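Local coordinates for 1,4-dihydroxy-2-naphthoyl-CoA hydrolase (Synechocystis sp., PDB 4K00), which hydrolyses 1,4-dihydroxy-2-naphthoyl-CoA to 1,4-dihydroxy-2-naphthoate and free CoA, a step of phylloquinone (vitamin K1) biosynthesis, at the interface of chains A and B. Numbering follows the deposited sequence. Chains: chain A/B, 1,4-dihydroxy-2-naphthoyl-CoA hydrolase.

The interface of chains A and B. Residues chain A 9, 35, 39; chain B 14.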
# COMPACT_ATOMS: atom_id res chain seq x y z
N TYR A 9 14.00 5.19 -14.61
CA TYR A 9 13.28 4.03 -14.12
C TYR A 9 11.97 3.90 -14.86
O TYR A 9 11.15 4.83 -14.90
CB TYR A 9 13.02 4.21 -12.63
CG TYR A 9 12.12 3.18 -11.99
CD1 TYR A 9 12.49 1.84 -11.94
CD2 TYR A 9 10.92 3.55 -11.41
CE1 TYR A 9 11.68 0.89 -11.33
CE2 TYR A 9 10.11 2.62 -10.79
CZ TYR A 9 10.48 1.29 -10.77
OH TYR A 9 9.67 0.37 -10.15
N GLU A 35 10.93 3.94 -5.57
CA GLU A 35 11.36 2.79 -6.38
C GLU A 35 12.49 3.15 -7.35
O GLU A 35 13.43 2.37 -7.52
CB GLU A 35 10.19 2.21 -7.16
CG GLU A 35 9.10 1.60 -6.29
CD GLU A 35 7.86 1.21 -7.08
OE1 GLU A 35 7.93 1.12 -8.33
OE2 GLU A 35 6.81 1.00 -6.44
N SER A 39 15.99 1.50 -7.47
CA SER A 39 16.51 0.86 -8.66
C SER A 39 17.88 1.44 -9.00
O SER A 39 18.79 0.73 -9.43
CB SER A 39 15.56 1.03 -9.85
OG SER A 39 14.29 0.48 -9.58
N TYR B 14 10.90 -4.09 -2.95
CA TYR B 14 11.19 -2.71 -2.56
C TYR B 14 10.90 -2.54 -1.08
O TYR B 14 10.20 -3.36 -0.46
CB TYR B 14 10.35 -1.72 -3.39
CG TYR B 14 10.59 -1.87 -4.87
CD1 TYR B 14 11.81 -1.51 -5.43
CD2 TYR B 14 9.62 -2.41 -5.70
CE1 TYR B 14 12.05 -1.67 -6.78
CE2 TYR B 14 9.85 -2.58 -7.05
CZ TYR B 14 11.07 -2.22 -7.58
OH TYR B 14 11.30 -2.37 -8.92
O HOH W 1 13.55 -1.99 -9.68
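B:Tyr14, on a loop, lays one face of its ring over A:Glu35 of helix 26-43, a direct packing contact across the interface. The methylene CG of A:Glu35 sits above the centre of the ring, 4.0 Å from CG of B:Tyr14. With its CG beside the backbone N (chi1 -65°) and the chain extended beyond, A:Glu35 crosses the tyrosine side chain at about a right angle. Its carboxylate nevertheless stacks on the ring, the planes 9° from parallel.

Hydrogen bonds within chain A fix the surface that B:Tyr14 meets. The phenol OH of A:Tyr9, on strand 6-12, donates to OE1 of A:Glu35 at 2.6 Å, reaching the anti side of the carboxylate and standing 22° out of its plane. One turn along the helix, the hydroxyl OG of A:Ser39 donates to the carbonyl O of A:Glu35 (2.9 Å), approaching from above the carbonyl plane.

Polar links across the interface are slighter. The two phenols come from opposite directions and their oxygens, OH of A:Tyr9 and OH of B:Tyr14, are 3.4 Å apart, a weak hydrogen bond. Water 1, in plane at the ring edge of B:Tyr14, has its O 2.6 Å from OG of A:Ser39 and an unusually short 2.4 Å from OH of B:Tyr14, bridging the two. A phenylalanine in place of A:Tyr9 would probably leave the A:Glu35 carboxylate without its phenol donor and freer to turn beneath the B:Tyr14 ring, and lose the weak link to B:Tyr14 as well.

The patch, repeated by two-fold symmetry, joins two hotdog-fold subunits in the deposited assembly of four and probably helps hold them together. Its centre is about 20 Å from A:Asp19, the predicted active-site residue.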